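Uncharacterized protein McrA (Streptomyces coelicolor, PDB 5ZMO) binds phosphorothioated DNA through the sulfur-binding domain described here, one part of a type IV restriction protein that probably also has endonuclease activity. Local coordinates at residues R46-S51 and D113-R119; V57-M61 and G70-V74; R75-W79 and R103-L109. All blocks are in the same frame, centred on the assembly; numbering follows the deposited sequence. Where two conformers were deposited one is given.

Contact 1: R46-S51 and D113-R119. With PO4 (phosphate ion), chain D.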
loop_
_atom_site.group_PDB
_atom_site.type_symbol
_atom_site.label_atom_id
_atom_site.label_comp_id
_atom_site.label_asym_id
_atom_site.label_seq_id
_atom_site.Cartn_x
_atom_site.Cartn_y
_atom_site.Cartn_z
ATOM N N ARG A 46 -6.013 -5.370 -10.647
ATOM C CA ARG A 46 -6.258 -4.307 -9.634
ATOM C C ARG A 46 -6.571 -4.851 -8.244
ATOM O O ARG A 46 -6.030 -4.341 -7.248
ATOM C CB ARG A 46 -7.402 -3.408 -10.056
ATOM C CG ARG A 46 -7.827 -2.362 -9.047
ATOM C CD ARG A 46 -8.866 -1.367 -9.620
ATOM N NE ARG A 46 -10.152 -2.043 -9.750
ATOM C CZ ARG A 46 -11.080 -2.161 -8.789
ATOM N NH1 ARG A 46 -12.214 -2.815 -9.076
ATOM N NH2 ARG A 46 -10.976 -1.610 -7.587
ATOM N N LEU A 47 -7.476 -5.828 -8.184
ATOM C CA LEU A 47 -7.815 -6.520 -6.930
ATOM C C LEU A 47 -7.005 -7.790 -6.837
ATOM O O LEU A 47 -6.942 -8.611 -7.783
ATOM C CB LEU A 47 -9.317 -6.788 -6.861
ATOM C CG LEU A 47 -10.165 -5.504 -6.902
ATOM C CD1 LEU A 47 -11.638 -5.976 -6.929
ATOM C CD2 LEU A 47 -9.902 -4.551 -5.752
ATOM N N GLN A 48 -6.302 -7.941 -5.713
ATOM C CA GLN A 48 -5.444 -9.087 -5.495
ATOM C C GLN A 48 -5.755 -9.649 -4.149
ATOM O O GLN A 48 -6.012 -8.887 -3.240
ATOM C CB GLN A 48 -3.979 -8.656 -5.572
ATOM C CG GLN A 48 -3.607 -8.132 -6.968
ATOM C CD GLN A 48 -2.125 -8.238 -7.279
ATOM O OE1 GLN A 48 -1.614 -9.335 -7.530
ATOM N NE2 GLN A 48 -1.433 -7.088 -7.322
ATOM N N PRO A 49 -5.730 -10.977 -4.017
ATOM C CA PRO A 49 -6.041 -11.543 -2.683
ATOM C C PRO A 49 -5.095 -11.081 -1.523
ATOM O O PRO A 49 -3.905 -10.824 -1.726
ATOM C CB PRO A 49 -5.895 -13.045 -2.893
ATOM C CG PRO A 49 -5.882 -13.302 -4.402
ATOM C CD PRO A 49 -5.375 -12.026 -5.004
ATOM N N TRP A 50 -5.655 -10.991 -0.308
ATOM C CA TRP A 50 -4.814 -10.836 0.876
ATOM C C TRP A 50 -3.563 -11.723 0.893
ATOM O O TRP A 50 -2.456 -11.228 1.176
ATOM C CB TRP A 50 -5.628 -11.058 2.143
ATOM C CG TRP A 50 -4.885 -11.388 3.333
ATOM C CD1 TRP A 50 -4.840 -12.609 4.001
ATOM C CD2 TRP A 50 -3.948 -10.534 4.031
ATOM N NE1 TRP A 50 -3.998 -12.535 5.056
ATOM C CE2 TRP A 50 -3.463 -11.268 5.131
ATOM C CE3 TRP A 50 -3.564 -9.196 3.878
ATOM C CZ2 TRP A 50 -2.551 -10.736 6.041
ATOM C CZ3 TRP A 50 -2.589 -8.659 4.785
ATOM C CH2 TRP A 50 -2.112 -9.442 5.850
ATOM N N SER A 51 -3.723 -13.019 0.633
ATOM C CA SER A 51 -2.614 -13.934 0.693
ATOM C C SER A 51 -1.486 -13.548 -0.291
ATOM O O SER A 51 -0.280 -13.496 0.086
ATOM C CB SER A 51 -3.121 -15.369 0.500
ATOM O OG SER A 51 -3.720 -15.490 -0.797
ATOM N N ASP A 113 -9.765 -14.529 2.977
ATOM C CA ASP A 113 -8.807 -14.186 1.914
ATOM C C ASP A 113 -9.414 -13.201 0.932
ATOM O O ASP A 113 -9.489 -13.514 -0.281
ATOM C CB ASP A 113 -8.291 -15.419 1.182
ATOM C CG ASP A 113 -6.985 -15.173 0.479
ATOM O OD1 ASP A 113 -6.417 -14.076 0.694
ATOM O OD2 ASP A 113 -6.482 -16.060 -0.252
ATOM N N PRO A 114 -9.908 -12.062 1.429
ATOM C CA PRO A 114 -10.533 -11.044 0.573
ATOM C C PRO A 114 -9.596 -10.446 -0.425
ATOM O O PRO A 114 -8.397 -10.298 -0.127
ATOM C CB PRO A 114 -10.926 -9.961 1.531
ATOM C CG PRO A 114 -9.901 -10.048 2.591
ATOM C CD PRO A 114 -9.692 -11.516 2.778
ATOM N N SER A 115 -10.126 -10.120 -1.605
ATOM C CA SER A 115 -9.330 -9.366 -2.557
ATOM C C SER A 115 -9.376 -7.864 -2.281
ATOM O O SER A 115 -10.298 -7.340 -1.693
ATOM C CB SER A 115 -9.697 -9.741 -3.989
ATOM O OG SER A 115 -9.130 -10.991 -4.295
ATOM N N ALA A 116 -8.309 -7.141 -2.625
ATOM C CA ALA A 116 -8.286 -5.758 -2.388
ATOM C C ALA A 116 -7.284 -5.114 -3.302
ATOM O O ALA A 116 -6.443 -5.809 -3.879
ATOM C CB ALA A 116 -7.878 -5.449 -0.961
ATOM N N GLY A 117 -7.424 -3.793 -3.380
ATOM C CA GLY A 117 -6.468 -2.959 -4.107
ATOM C C GLY A 117 -6.972 -1.558 -4.322
ATOM O O GLY A 117 -7.856 -1.053 -3.619
ATOM N N LEU A 118 -6.313 -0.857 -5.251
ATOM C CA LEU A 118 -6.633 0.549 -5.510
ATOM C C LEU A 118 -8.096 0.657 -6.016
ATOM O O LEU A 118 -8.639 -0.290 -6.569
ATOM C CB LEU A 118 -5.696 1.127 -6.589
ATOM C CG LEU A 118 -4.230 1.187 -6.132
ATOM C CD1 LEU A 118 -3.358 1.517 -7.338
ATOM C CD2 LEU A 118 -3.939 2.171 -5.040
ATOM N N ARG A 119 -8.681 1.811 -5.788
ATOM C CA ARG A 119 -9.937 2.199 -6.465
ATOM C C ARG A 119 -9.805 2.125 -8.011
ATOM O O ARG A 119 -8.722 2.344 -8.543
ATOM C CB ARG A 119 -10.310 3.574 -6.061
ATOM C CG ARG A 119 -10.860 3.668 -4.644
ATOM C CD ARG A 119 -10.442 4.947 -3.976
ATOM N NE ARG A 119 -11.392 6.053 -3.968
ATOM C CZ ARG A 119 -11.512 7.012 -4.890
ATOM N NH1 ARG A 119 -12.406 7.967 -4.704
ATOM N NH2 ARG A 119 -10.801 7.025 -6.009
HETATM P P PO4 D . -10.233 -2.335 -14.225
HETATM O O1 PO4 D . -10.384 -3.174 -12.949
HETATM O O2 PO4 D . -11.657 -1.834 -14.466
HETATM O O3 PO4 D . -9.638 -3.017 -15.515
HETATM O O4 PO4 D . -9.379 -1.135 -13.898
HETATM O O HOH W 1 -4.483 -2.220 -6.839
#
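Asp113 holds the first turn of helix 50-63 with both carboxylate oxygens. Asp113 OD2 takes the hydroxyl proton of Ser51 through its syn lone pair (OG to OD2 2.9 Å), and Asp113 OD1 accepts from the backbone N of Ser51, also 2.9 Å away and on the syn side. The carboxylate stands nearly perpendicular to the Trp50 indole, with OD1 at its edge, near the plane. With an alanine here, the Ser51 hydroxyl and N-H would probably lose their acceptors, leaving the helix start held less firmly. At the far end, Arg46 NH2 donates to Leu118 O (2.9 Å, 167° at the hydrogen) within both the guanidinium and the carbonyl planes. The chain gets there with CG anti to the backbone N (chi1 175°) and a bend at chi3, leaving NE a weak bond to a phosphate ion, probably from the crystallisation liquor, that Asn124 also binds. Between these ends, edge strand 47-49 pairs antiparallel with 115-117, the central strand of a three-stranded sheet with 88-89 beyond; Gln48 N donates to Ala116 O (2.8 Å) and Ala116 N to Gln48 O (3.0 Å). Just past the strand, Trp50 N donates to Pro114 O. A water bridges Arg46 O and Leu118 N. In the packing, Leu47 CD2 rests 3.5 Å from Gly117 N, and Trp50 CB meets Pro114 CD at 4.1 Å.

Contact 2: V57-M61 and G70-V74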
loop_
_atom_site.group_PDB
_atom_site.type_symbol
_atom_site.label_atom_id
_atom_site.label_comp_id
_atom_site.label_asym_id
_atom_site.label_seq_id
_atom_site.Cartn_x
_atom_site.Cartn_y
_atom_site.Cartn_z
ATOM N N VAL A 57 4.303 -8.269 0.010
ATOM C CA VAL A 57 4.612 -7.026 0.664
ATOM C C VAL A 57 5.323 -7.219 1.997
ATOM O O VAL A 57 6.133 -6.375 2.408
ATOM C CB VAL A 57 3.367 -6.111 0.804
ATOM C CG1 VAL A 57 3.745 -4.796 1.501
ATOM C CG2 VAL A 57 2.813 -5.782 -0.544
ATOM N N ALA A 58 5.085 -8.339 2.644
ATOM C CA ALA A 58 5.708 -8.596 3.963
ATOM C C ALA A 58 7.239 -8.423 3.964
ATOM O O ALA A 58 7.815 -7.797 4.888
ATOM C CB ALA A 58 5.302 -9.984 4.533
ATOM N N PRO A 59 7.935 -9.040 2.995
ATOM C CA PRO A 59 9.382 -8.849 3.018
ATOM C C PRO A 59 9.846 -7.435 2.695
ATOM O O PRO A 59 10.896 -7.041 3.189
ATOM C CB PRO A 59 9.907 -9.737 1.840
ATOM C CG PRO A 59 8.748 -10.384 1.234
ATOM C CD PRO A 59 7.481 -9.978 1.929
ATOM N N LEU A 60 9.072 -6.680 1.917
ATOM C CA LEU A 60 9.351 -5.229 1.728
ATOM C C LEU A 60 9.127 -4.387 2.982
ATOM O O LEU A 60 9.865 -3.418 3.253
ATOM C CB LEU A 60 8.554 -4.633 0.580
ATOM C CG LEU A 60 8.577 -5.364 -0.731
ATOM C CD1 LEU A 60 7.547 -4.797 -1.718
ATOM C CD2 LEU A 60 10.004 -5.293 -1.350
ATOM N N MET A 61 8.085 -4.735 3.708
ATOM C CA MET A 61 7.766 -4.142 5.030
ATOM C C MET A 61 8.957 -4.337 5.987
ATOM O O MET A 61 9.380 -3.398 6.722
ATOM C CB MET A 61 6.519 -4.833 5.592
ATOM C CG MET A 61 5.497 -4.055 6.373
ATOM S SD MET A 61 5.050 -2.478 5.705
ATOM C CE MET A 61 3.597 -2.735 4.703
ATOM N N GLY A 70 6.700 -8.533 9.158
ATOM C CA GLY A 70 6.098 -7.985 7.949
ATOM C C GLY A 70 4.680 -8.427 7.687
ATOM O O GLY A 70 3.914 -7.652 7.045
ATOM N N VAL A 71 4.299 -9.637 8.165
ATOM C CA VAL A 71 2.955 -10.130 7.947
ATOM C C VAL A 71 2.001 -9.344 8.852
ATOM O O VAL A 71 0.974 -8.756 8.439
ATOM C CB VAL A 71 2.889 -11.640 8.273
ATOM C CG1 VAL A 71 1.474 -12.088 8.273
ATOM C CG2 VAL A 71 3.688 -12.422 7.244
ATOM N N ASP A 72 2.411 -9.341 10.117
ATOM C CA ASP A 72 1.700 -8.578 11.115
ATOM C C ASP A 72 1.617 -7.117 10.694
ATOM O O ASP A 72 0.626 -6.477 10.966
ATOM C CB ASP A 72 2.391 -8.697 12.484
ATOM C CG ASP A 72 1.612 -7.976 13.595
ATOM O OD1 ASP A 72 0.448 -8.330 13.808
ATOM O OD2 ASP A 72 2.208 -7.071 14.205
ATOM N N GLY A 73 2.646 -6.596 10.071
ATOM C CA GLY A 73 2.761 -5.284 9.563
ATOM C C GLY A 73 1.793 -4.963 8.447
ATOM O O GLY A 73 1.076 -3.961 8.516
ATOM N N VAL A 74 1.796 -5.780 7.379
ATOM C CA VAL A 74 0.953 -5.520 6.177
ATOM C C VAL A 74 -0.571 -5.431 6.458
ATOM O O VAL A 74 -1.299 -4.700 5.727
ATOM C CB VAL A 74 1.037 -6.562 5.013
ATOM C CG1 VAL A 74 0.609 -5.884 3.717
ATOM C CG2 VAL A 74 2.401 -7.119 4.731
#
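Val74, Ala58 and Met61 bury the greatest areas where helix 57-61 meets helix 70-74, and each touches the other helix in its own way. Val74 reaches across with CG1, which is placed anti to its own backbone N (chi1 -157°) and meets Val57 CG1 at 4.0 Å; its other methyl, CG2, lies near Ala58, though its exact place is doubtful. Ala58 offers a single methyl, CB, which packs 3.6 Å from Gly70 C and also touches Val71 CG2. Met61 bends at chi2 and chi3, folding its chain alongside the opposing helix. Its CB approaches Gly70 CA, and its terminal CE comes to 4.1 Å from Val74 CA. The close approach depends on Gly70: its CA lies only 4.1 Å from the CA of Ala58, and a side chain at this position would run into Ala58 O. Instead, Gly70 CA makes a CH...O contact with Ala58 O (3.5 Å, 154° at the hydrogen). The result is a helix-helix packing of small residues and methyl groups, crossing at 103° with the segment axes 7.8 Å apart. At the start of the second helix, the side chain of Glu62 accepts from Gly70 N, tying the two helices together beside the apolar contact. Helix 28-41 also packs on these residues: Val31 touches both Val57 and Met61, and Trp35 packs on Val57.

Contact 3: R75-W79 and R103-L109. With nucleotides of chain C; nucleotides of chain B.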
loop_
_atom_site.group_PDB
_atom_site.type_symbol
_atom_site.label_atom_id
_atom_site.label_comp_id
_atom_site.label_asym_id
_atom_site.label_seq_id
_atom_site.Cartn_x
_atom_site.Cartn_y
_atom_site.Cartn_z
ATOM N N ARG A 75 -1.067 -6.165 7.457
ATOM C CA ARG A 75 -2.479 -6.222 7.742
ATOM C C ARG A 75 -2.999 -4.798 8.123
ATOM O O ARG A 75 -4.147 -4.470 7.769
ATOM C CB ARG A 75 -2.837 -7.273 8.777
ATOM C CG ARG A 75 -2.315 -7.005 10.138
ATOM C CD ARG A 75 -2.311 -8.277 10.944
ATOM N NE ARG A 75 -1.875 -7.996 12.293
ATOM C CZ ARG A 75 -2.670 -7.763 13.343
ATOM N NH1 ARG A 75 -2.081 -7.559 14.511
ATOM N NH2 ARG A 75 -3.976 -7.760 13.255
ATOM N N TYR A 76 -2.162 -3.971 8.766
ATOM C CA TYR A 76 -2.604 -2.629 9.242
ATOM C C TYR A 76 -3.006 -1.690 8.066
ATOM O O TYR A 76 -4.146 -1.286 8.016
ATOM C CB TYR A 76 -1.592 -1.998 10.133
ATOM C CG TYR A 76 -1.538 -2.676 11.504
ATOM C CD1 TYR A 76 -2.625 -2.621 12.361
ATOM C CD2 TYR A 76 -0.393 -3.333 11.918
ATOM C CE1 TYR A 76 -2.564 -3.195 13.597
ATOM C CE2 TYR A 76 -0.351 -4.023 13.114
ATOM C CZ TYR A 76 -1.429 -3.923 13.964
ATOM O OH TYR A 76 -1.399 -4.531 15.206
ATOM N N PRO A 77 -2.120 -1.483 7.077
ATOM C CA PRO A 77 -2.475 -0.593 5.916
ATOM C C PRO A 77 -3.466 -1.259 4.963
ATOM O O PRO A 77 -4.214 -0.563 4.300
ATOM C CB PRO A 77 -1.128 -0.324 5.226
ATOM C CG PRO A 77 -0.291 -1.509 5.627
ATOM C CD PRO A 77 -0.695 -1.858 7.068
ATOM N N PHE A 78 -3.460 -2.586 4.896
ATOM C CA PHE A 78 -4.376 -3.357 4.042
ATOM C C PHE A 78 -5.809 -3.010 4.335
ATOM O O PHE A 78 -6.648 -3.020 3.444
ATOM C CB PHE A 78 -4.115 -4.836 4.203
ATOM C CG PHE A 78 -4.861 -5.703 3.262
ATOM C CD1 PHE A 78 -4.352 -5.946 1.990
ATOM C CD2 PHE A 78 -6.066 -6.272 3.630
ATOM C CE1 PHE A 78 -5.029 -6.796 1.125
ATOM C CE2 PHE A 78 -6.748 -7.089 2.782
ATOM C CZ PHE A 78 -6.231 -7.343 1.491
ATOM N N TRP A 79 -6.074 -2.704 5.594
ATOM C CA TRP A 79 -7.379 -2.175 6.018
ATOM C C TRP A 79 -7.492 -0.688 6.151
ATOM O O TRP A 79 -8.452 -0.086 5.653
ATOM C CB TRP A 79 -7.696 -2.800 7.398
ATOM C CG TRP A 79 -9.124 -2.492 7.893
ATOM C CD1 TRP A 79 -9.445 -1.685 8.956
ATOM C CD2 TRP A 79 -10.335 -3.078 7.457
ATOM N NE1 TRP A 79 -10.800 -1.648 9.113
ATOM C CE2 TRP A 79 -11.375 -2.529 8.263
ATOM C CE3 TRP A 79 -10.669 -3.979 6.464
ATOM C CZ2 TRP A 79 -12.693 -2.855 8.079
ATOM C CZ3 TRP A 79 -12.009 -4.311 6.290
ATOM C CH2 TRP A 79 -12.984 -3.748 7.098
ATOM N N ARG A 103 -10.078 -2.977 13.235
ATOM C CA ARG A 103 -9.445 -3.851 12.196
ATOM C C ARG A 103 -10.031 -5.252 12.184
ATOM O O ARG A 103 -10.533 -5.734 13.202
ATOM C CB ARG A 103 -7.915 -3.932 12.454
ATOM C CG ARG A 103 -7.554 -4.765 13.714
ATOM C CD ARG A 103 -6.127 -4.667 14.236
ATOM N NE ARG A 103 -5.987 -3.540 15.098
ATOM C CZ ARG A 103 -5.863 -3.545 16.407
ATOM N NH1 ARG A 103 -5.771 -4.648 17.163
ATOM N NH2 ARG A 103 -5.767 -2.390 16.962
ATOM N N PRO A 104 -9.937 -5.945 11.059
ATOM C CA PRO A 104 -10.199 -7.328 11.004
ATOM C C PRO A 104 -9.117 -8.151 11.708
ATOM O O PRO A 104 -7.929 -7.771 11.782
ATOM C CB PRO A 104 -10.163 -7.640 9.497
ATOM C CG PRO A 104 -9.248 -6.603 8.918
ATOM C CD PRO A 104 -9.437 -5.404 9.761
ATOM N N THR A 105 -9.543 -9.278 12.244
ATOM C CA THR A 105 -8.566 -10.212 12.845
ATOM C C THR A 105 -7.731 -10.779 11.716
ATOM O O THR A 105 -8.228 -10.995 10.600
ATOM C CB THR A 105 -9.211 -11.404 13.561
ATOM O OG1 THR A 105 -10.045 -12.105 12.625
ATOM C CG2 THR A 105 -10.087 -10.955 14.757
ATOM N N LEU A 106 -6.461 -11.066 12.036
ATOM C CA LEU A 106 -5.622 -11.799 11.097
ATOM C C LEU A 106 -6.255 -13.150 10.755
ATOM O O LEU A 106 -6.165 -13.616 9.610
ATOM C CB LEU A 106 -4.209 -12.004 11.642
ATOM C CG LEU A 106 -3.216 -12.695 10.711
ATOM C CD1 LEU A 106 -3.101 -11.875 9.449
ATOM C CD2 LEU A 106 -1.816 -12.702 11.285
ATOM N N GLU A 107 -6.909 -13.785 11.738
ATOM C CA GLU A 107 -7.537 -15.091 11.462
ATOM C C GLU A 107 -8.635 -15.012 10.363
ATOM O O GLU A 107 -8.716 -15.890 9.465
ATOM C CB GLU A 107 -8.119 -15.668 12.734
ATOM C CG GLU A 107 -9.020 -16.890 12.533
ATOM C CD GLU A 107 -9.863 -17.151 13.757
ATOM O OE1 GLU A 107 -11.063 -16.774 13.759
ATOM O OE2 GLU A 107 -9.305 -17.696 14.733
ATOM N N SER A 108 -9.454 -13.953 10.426
ATOM C CA SER A 108 -10.543 -13.742 9.448
ATOM C C SER A 108 -10.009 -13.273 8.112
ATOM O O SER A 108 -10.582 -13.632 7.089
ATOM C CB SER A 108 -11.666 -12.820 9.953
ATOM O OG SER A 108 -11.375 -11.396 10.006
ATOM N N LEU A 109 -8.919 -12.497 8.102
ATOM C CA LEU A 109 -8.226 -12.173 6.801
ATOM C C LEU A 109 -7.728 -13.426 6.142
ATOM O O LEU A 109 -7.853 -13.611 4.899
ATOM C CB LEU A 109 -7.031 -11.189 6.984
ATOM C CG LEU A 109 -7.216 -9.721 7.157
ATOM C CD1 LEU A 109 -5.881 -9.065 7.454
ATOM C CD2 LEU A 109 -7.849 -9.104 5.915
ATOM P P DC C 2 -5.912 -11.808 15.559
ATOM O OP1 DC C 2 -6.077 -13.042 14.719
ATOM O OP2 DC C 2 -5.820 -10.536 14.868
ATOM O "O5'" DC C 2 -6.904 -11.693 16.826
ATOM C "C5'" DC C 2 -7.212 -12.840 17.692
ATOM C "C4'" DC C 2 -7.746 -12.496 19.076
ATOM O "O4'" DC C 2 -6.702 -12.308 20.072
ATOM C "C3'" DC C 2 -8.667 -11.292 19.241
ATOM O "O3'" DC C 2 -9.607 -11.521 20.298
ATOM C "C2'" DC C 2 -7.749 -10.215 19.791
ATOM C "C1'" DC C 2 -6.755 -10.985 20.645
ATOM N N1 DC C 2 -5.382 -10.443 20.588
ATOM C C2 DC C 2 -4.714 -10.001 21.746
ATOM O O2 DC C 2 -5.332 -9.953 22.833
ATOM N N3 DC C 2 -3.420 -9.605 21.643
ATOM C C4 DC C 2 -2.785 -9.690 20.464
ATOM N N4 DC C 2 -1.518 -9.287 20.395
ATOM C C5 DC C 2 -3.443 -10.133 19.284
ATOM C C6 DC C 2 -4.720 -10.508 19.392
ATOM P P DC B 5 4.168 -0.225 15.202
ATOM O OP1 DC B 5 5.440 0.514 15.090
ATOM O OP2 DC B 5 3.984 -1.632 14.845
ATOM O "O5'" DC B 5 3.643 -0.105 16.704
ATOM C "C5'" DC B 5 3.693 1.154 17.363
ATOM C "C4'" DC B 5 3.493 0.941 18.844
ATOM O "O4'" DC B 5 2.137 0.564 19.156
ATOM C "C3'" DC B 5 4.380 -0.128 19.481
ATOM O "O3'" DC B 5 4.724 0.392 20.788
ATOM C "C2'" DC B 5 3.444 -1.328 19.605
ATOM C "C1'" DC B 5 2.078 -0.694 19.848
ATOM N N1 DC B 5 0.885 -1.427 19.359
ATOM C C2 DC B 5 -0.218 -1.624 20.182
ATOM O O2 DC B 5 -0.145 -1.307 21.388
ATOM N N3 DC B 5 -1.316 -2.241 19.683
ATOM C C4 DC B 5 -1.327 -2.657 18.414
ATOM N N4 DC B 5 -2.435 -3.239 17.960
ATOM C C5 DC B 5 -0.229 -2.432 17.544
ATOM C C6 DC B 5 0.852 -1.840 18.054
ATOM P P DG C 3 -10.833 -10.582 20.521
ATOM O OP1 DG C 3 -11.794 -11.300 21.392
ATOM O OP2 DG C 3 -11.264 -10.039 19.200
ATOM O "O5'" DG C 3 -10.329 -9.319 21.364
ATOM C "C5'" DG C 3 -10.035 -9.422 22.786
ATOM C "C4'" DG C 3 -9.348 -8.175 23.289
ATOM O "O4'" DG C 3 -8.010 -8.122 22.736
ATOM C "C3'" DG C 3 -10.029 -6.856 22.901
ATOM O "O3'" DG C 3 -9.923 -5.947 23.988
ATOM C "C2'" DG C 3 -9.190 -6.371 21.737
ATOM C "C1'" DG C 3 -7.819 -6.819 22.187
ATOM N N9 DG C 3 -6.806 -6.901 21.135
ATOM C C8 DG C 3 -6.965 -7.228 19.811
ATOM N N7 DG C 3 -5.849 -7.189 19.134
ATOM C C5 DG C 3 -4.900 -6.805 20.068
ATOM C C6 DG C 3 -3.509 -6.592 19.928
ATOM O O6 DG C 3 -2.815 -6.682 18.912
ATOM N N1 DG C 3 -2.933 -6.195 21.127
ATOM C C2 DG C 3 -3.595 -6.101 22.330
ATOM N N2 DG C 3 -2.877 -5.685 23.370
ATOM N N3 DG C 3 -4.892 -6.289 22.474
ATOM C C4 DG C 3 -5.477 -6.637 21.311
HETATM O O HOH W 2 -5.547 -6.917 11.059
#
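Trp79 lays one face of its indole against Pro104, whose CD sits 3.5 Å from the centroid of the five-membered ring and 18° off the normal, a CH-pi contact that Arg103 CA joins over the ring. It ties helix 70-83 to strand 103-104; Arg75 and Phe78 reach helix 106-112, and the DNA meets Tyr76, Arg103, Leu106 and Glu107 of the sulfur-binding domain. Tyr76 and Arg103 run side by side, their flat groups 72° apart, with Arg103 NE at the phenol edge, 3.8 Å from Tyr76 CE1. Tyr76 OH accepts from N4 of DC5 of chain B, while Arg103 NH2 donates to O6 of a modified base. Arg75 crosses Arg103 obliquely, the guanidinium planes nearly perpendicular. Arg75 CG sits between the backbone N and carbonyl carbon (chi1 66°), and the extended chain passes Leu106 CD1, 4.0 Å from Arg75 CD, to pair Arg75 NH1 with Asp72. Phe78 CE2 passes Leu109 CD2 at 3.9 Å, the side chains running opposite ways. Thr105 caps the helix, and Leu106 N and Glu107 N grip the phosphate of DC2 of chain C. One water accepts from Arg75 NH2 at 2.8 Å and donates to Pro104 O at 2.6 Å.

In the fold
Along the chain, contact 1 closes a long loop inside which contact 2 and then contact 3 follow in series. Their centres lie about 12 to 15 Å apart. Contacts 1 and 2 share helix 50-63, contacts 2 and 3 share helix 70-83, and helix 106-112 leads from contact 3 into strand 115-117 of contact 1. Trp50 bridges all three, its ring packing on Val71 and Val74 of contact 2 and on Leu106 and Leu109 of contact 3; Ala116 CB also meets Phe78 CZ at 3.5 Å. The shared contacts of Trp50 and Ala116 thus link the small sheet of contact 1 by packing to the helices of contact 3 that carry DNA-binding residues.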